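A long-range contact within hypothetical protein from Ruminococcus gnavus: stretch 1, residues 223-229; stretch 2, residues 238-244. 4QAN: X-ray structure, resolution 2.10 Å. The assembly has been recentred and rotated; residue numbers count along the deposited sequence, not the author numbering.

Stretch 1 223-229: RAVEQFI
Stretch 2 238-244: TRALAFA

Residues 223-229 are helical throughout, within a helix that extends beyond both ends of the stretch. Residues 238-242 are also helical, in a helix that begins earlier in the chain. Across these residues phi is -47 to -78 and psi -30 to -51. Phe243 (phi/psi -64/-21) and Ala244 (-111/10) follow. The stretches run in broadly opposite senses. The backbones come nearest at Phe228 and Ala240, whose CA atoms are 5.2 Å apart. The contact buries 274 Å², both sides summed, and no direct hydrogen bond crosses it.

Phe243 gives up the most surface, 72 Å². Its CA-to-CB bond points toward stretch 1. Chi1 is m (-80°) and chi2 is -62°, which lays the ring against the backbone of the first helix. Phe243 CZ reaches Gln227 CB at 3.4 Å. Phe243 CE2 lies 3.6 Å from Phe228 N, and Phe243 CD1 lies 4.3 Å from Ala224 O. That carbonyl oxygen sits over one face of the ring. It is also the acceptor for Phe228 N, at 3.0 Å, so the ring packs beside an intact helical turn. On its own side, Phe243 N bonds to Arg239 O at 3.2 Å and weakly to Ala240 O at 3.5 Å.

Phe228 is next, with 67 Å² covered. Its CA-to-CB bond points sideways. Chi1 is t (171°) and chi2 is 75°. This carries the ring alongside Ala240: Phe228 CD1 is 3.5 Å from Ala240 O, and Phe228 CE1 is 4.1 Å from Ala240 CB. The carbonyl oxygen lies at the ring edge, near its plane. The methyl side chain of Ala240 also points sideways. The phenylalanine side chains come closest at Phe228 CB and Phe243 CD2, 4.0 Å apart, an apolar contact.

Gln227 contributes 51 Å² and forms the more polar side of the contact. Its CA-to-CB bond points toward stretch 2, with chi1 m (-80°), chi2 m (-59°) and chi3 112°. Arg239's CA-to-CB bond points sideways, but the extended side chain (chi1, chi2 and chi3 all t; chi4 83°) brings its end nearer. Gln227 NE2 then stands 3.4 Å from Arg239 NH2, at the edge of the guanidinium. Both are donors, so this is not a hydrogen bond. Water 1 makes the polar link instead. It donates to Gln227 O at 2.8 Å and accepts from Arg239 NE at 2.6 Å. One solvent molecule thus joins a helix carbonyl to the arginine side chain.

Val225, Ile229 and Leu241 have CA-to-CB bonds pointing away and take no part.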

ATOM      1  N   ARG A 223       9.974 -24.781   1.759  1.00 32.65           N
ATOM      2  CA  ARG A 223      11.094 -23.885   1.498  1.00 32.38           C
ATOM      3  C   ARG A 223      10.612 -22.494   1.085  1.00 29.57           C
ATOM      4  O   ARG A 223      11.257 -21.481   1.375  1.00 30.15           O
ATOM      5  CB  ARG A 223      12.040 -24.485   0.462  1.00 34.03           C
ATOM      6  CG  ARG A 223      13.339 -23.709   0.309  1.00 31.52           C
ATOM      7  CD  ARG A 223      14.254 -24.363  -0.691  1.00 35.01           C
ATOM      8  NE  ARG A 223      14.526 -25.760  -0.370  1.00 34.60           N
ATOM      9  CZ  ARG A 223      15.094 -26.626  -1.197  1.00 33.56           C
ATOM     10  NH1 ARG A 223      15.465 -26.261  -2.410  1.00 34.76           N
ATOM     11  NH2 ARG A 223      15.297 -27.867  -0.799  1.00 34.50           N
ATOM     12  N   ALA A 224       9.456 -22.434   0.444  1.00 30.69           N
ATOM     13  CA  ALA A 224       8.844 -21.143   0.116  1.00 29.29           C
ATOM     14  C   ALA A 224       8.545 -20.366   1.393  1.00 29.22           C
ATOM     15  O   ALA A 224       8.864 -19.180   1.494  1.00 27.56           O
ATOM     16  CB  ALA A 224       7.576 -21.345  -0.694  1.00 29.07           C
ATOM     17  N   VAL A 225       7.949 -21.062   2.367  1.00 29.09           N
ATOM     18  CA  VAL A 225       7.597 -20.485   3.654  1.00 28.53           C
ATOM     19  C   VAL A 225       8.862 -20.098   4.419  1.00 28.73           C
ATOM     20  O   VAL A 225       8.930 -19.004   4.999  1.00 27.83           O
ATOM     21  CB  VAL A 225       6.734 -21.470   4.487  1.00 31.46           C
ATOM     22  CG1 VAL A 225       6.478 -20.931   5.882  1.00 30.46           C
ATOM     23  CG2 VAL A 225       5.419 -21.744   3.771  1.00 30.43           C
ATOM     24  N   GLU A 226       9.861 -20.981   4.393  1.00 28.12           N
ATOM     25  CA  GLU A 226      11.147 -20.723   5.057  1.00 29.22           C
ATOM     26  C   GLU A 226      11.837 -19.459   4.531  1.00 28.64           C
ATOM     27  O   GLU A 226      12.305 -18.633   5.320  1.00 27.52           O
ATOM     28  CB  GLU A 226      12.077 -21.934   4.940  1.00 30.32           C
ATOM     29  CG  GLU A 226      11.672 -23.098   5.853  1.00 33.60           C
ATOM     30  CD  GLU A 226      12.067 -24.489   5.326  1.00 40.47           C
ATOM     31  OE1 GLU A 226      12.835 -24.586   4.337  1.00 40.31           O
ATOM     32  OE2 GLU A 226      11.590 -25.511   5.893  1.00 43.75           O
ATOM     33  N   GLN A 227      11.876 -19.281   3.216  1.00 27.01           N
ATOM     34  CA  GLN A 227      12.594 -18.147   2.660  1.00 28.09           C
ATOM     35  C   GLN A 227      11.824 -16.873   2.777  1.00 27.17           C
ATOM     36  O   GLN A 227      12.428 -15.820   2.839  1.00 27.28           O
ATOM     37  CB  GLN A 227      12.999 -18.367   1.201  1.00 30.57           C
ATOM     38  CG  GLN A 227      14.241 -19.228   1.014  1.00 33.77           C
ATOM     39  CD  GLN A 227      15.461 -18.635   1.700  1.00 37.29           C
ATOM     40  OE1 GLN A 227      15.954 -19.198   2.669  1.00 33.81           O
ATOM     41  NE2 GLN A 227      15.943 -17.479   1.205  1.00 34.70           N
ATOM     42  N   PHE A 228      10.493 -16.971   2.752  1.00 28.14           N
ATOM     43  CA  PHE A 228       9.593 -15.860   3.067  1.00 26.93           C
ATOM     44  C   PHE A 228       9.876 -15.303   4.468  1.00 25.39           C
ATOM     45  O   PHE A 228      10.110 -14.107   4.636  1.00 26.03           O
ATOM     46  CB  PHE A 228       8.151 -16.364   2.943  1.00 28.80           C
ATOM     47  CG  PHE A 228       7.092 -15.407   3.448  1.00 30.07           C
ATOM     48  CD1 PHE A 228       6.744 -14.281   2.719  1.00 30.43           C
ATOM     49  CD2 PHE A 228       6.387 -15.684   4.611  1.00 29.44           C
ATOM     50  CE1 PHE A 228       5.740 -13.435   3.159  1.00 30.77           C
ATOM     51  CE2 PHE A 228       5.379 -14.837   5.049  1.00 31.82           C
ATOM     52  CZ  PHE A 228       5.065 -13.704   4.320  1.00 29.14           C
ATOM     53  N   ILE A 229       9.916 -16.182   5.466  1.00 25.31           N
ATOM     54  CA  ILE A 229      10.283 -15.775   6.826  1.00 26.00           C
ATOM     55  C   ILE A 229      11.723 -15.255   6.937  1.00 27.44           C
ATOM     56  O   ILE A 229      11.991 -14.336   7.696  1.00 29.36           O
ATOM     57  CB  ILE A 229       9.996 -16.914   7.836  1.00 27.69           C
ATOM     58  CG1 ILE A 229       8.479 -17.201   7.873  1.00 28.08           C
ATOM     59  CG2 ILE A 229      10.542 -16.596   9.222  1.00 29.17           C
ATOM     60  CD1 ILE A 229       7.592 -16.012   8.204  1.00 26.30           C
ATOM     61  N   THR A 238      10.423  -6.608   0.072  1.00 25.55           N
ATOM     62  CA  THR A 238      10.103  -6.729  -1.335  1.00 29.41           C
ATOM     63  C   THR A 238      10.180  -8.163  -1.822  1.00 27.61           C
ATOM     64  O   THR A 238       9.324  -8.596  -2.567  1.00 27.54           O
ATOM     65  CB  THR A 238      11.004  -5.858  -2.189  1.00 28.15           C
ATOM     66  OG1 THR A 238      10.911  -4.534  -1.684  1.00 32.39           O
ATOM     67  CG2 THR A 238      10.551  -5.859  -3.623  1.00 31.00           C
ATOM     68  N   ARG A 239      11.202  -8.882  -1.386  1.00 27.69           N
ATOM     69  CA  ARG A 239      11.349 -10.286  -1.698  1.00 29.40           C
ATOM     70  C   ARG A 239      10.234 -11.086  -1.022  1.00 28.03           C
ATOM     71  O   ARG A 239       9.676 -12.037  -1.594  1.00 28.99           O
ATOM     72  CB  ARG A 239      12.736 -10.742  -1.243  1.00 30.70           C
ATOM     73  CG  ARG A 239      13.119 -12.137  -1.639  1.00 34.45           C
ATOM     74  CD  ARG A 239      14.603 -12.401  -1.344  1.00 39.98           C
ATOM     75  NE  ARG A 239      14.852 -13.831  -1.152  1.00 42.00           N
ATOM     76  CZ  ARG A 239      15.040 -14.719  -2.127  1.00 48.82           C
ATOM     77  NH1 ARG A 239      15.047 -14.343  -3.410  1.00 46.93           N
ATOM     78  NH2 ARG A 239      15.245 -15.998  -1.810  1.00 50.48           N
ATOM     79  N   ALA A 240       9.879 -10.677   0.187  1.00 26.81           N
ATOM     80  CA  ALA A 240       8.736 -11.269   0.860  1.00 26.78           C
ATOM     81  C   ALA A 240       7.468 -11.156   0.004  1.00 31.13           C
ATOM     82  O   ALA A 240       6.685 -12.119  -0.081  1.00 29.33           O
ATOM     83  CB  ALA A 240       8.524 -10.637   2.216  1.00 25.60           C
ATOM     84  N   LEU A 241       7.267 -10.007  -0.643  1.00 30.10           N
ATOM     85  CA  LEU A 241       6.073  -9.839  -1.479  1.00 30.00           C
ATOM     86  C   LEU A 241       6.180 -10.674  -2.756  1.00 33.77           C
ATOM     87  O   LEU A 241       5.208 -11.317  -3.152  1.00 29.31           O
ATOM     88  CB  LEU A 241       5.861  -8.383  -1.842  1.00 28.68           C
ATOM     89  CG  LEU A 241       5.587  -7.453  -0.664  1.00 27.58           C
ATOM     90  CD1 LEU A 241       5.747  -6.008  -1.121  1.00 27.63           C
ATOM     91  CD2 LEU A 241       4.220  -7.679  -0.043  1.00 27.14           C
ATOM     92  N   ALA A 242       7.368 -10.680  -3.373  1.00 32.89           N
ATOM     93  CA  ALA A 242       7.658 -11.536  -4.537  1.00 31.15           C
ATOM     94  C   ALA A 242       7.218 -13.002  -4.384  1.00 29.22           C
ATOM     95  O   ALA A 242       6.816 -13.626  -5.363  1.00 29.43           O
ATOM     96  CB  ALA A 242       9.136 -11.489  -4.874  1.00 30.74           C
ATOM     97  N   PHE A 243       7.310 -13.557  -3.181  1.00 29.68           N
ATOM     98  CA  PHE A 243       6.891 -14.969  -2.930  1.00 27.27           C
ATOM     99  C   PHE A 243       5.408 -15.238  -3.142  1.00 29.22           C
ATOM    100  O   PHE A 243       5.002 -16.395  -3.316  1.00 31.82           O
ATOM    101  CB  PHE A 243       7.301 -15.440  -1.523  1.00 28.14           C
ATOM    102  CG  PHE A 243       8.749 -15.855  -1.421  1.00 32.06           C
ATOM    103  CD1 PHE A 243       9.229 -16.921  -2.164  1.00 37.15           C
ATOM    104  CD2 PHE A 243       9.629 -15.172  -0.598  1.00 33.42           C
ATOM    105  CE1 PHE A 243      10.569 -17.297  -2.093  1.00 41.10           C
ATOM    106  CE2 PHE A 243      10.956 -15.554  -0.502  1.00 32.31           C
ATOM    107  CZ  PHE A 243      11.430 -16.608  -1.258  1.00 35.59           C
ATOM    108  N   ALA A 244       4.586 -14.197  -3.089  1.00 31.73           N
ATOM    109  CA  ALA A 244       3.155 -14.336  -3.386  1.00 34.63           C
ATOM    110  C   ALA A 244       2.745 -13.641  -4.691  1.00 33.40           C
ATOM    111  O   ALA A 244       1.570 -13.517  -4.982  1.00 37.27           O
ATOM    112  CB  ALA A 244       2.343 -13.795  -2.232  1.00 37.30           C
TER
HETATM  113  O   HOH W   1      14.481 -14.862   1.259  1.00 35.66           O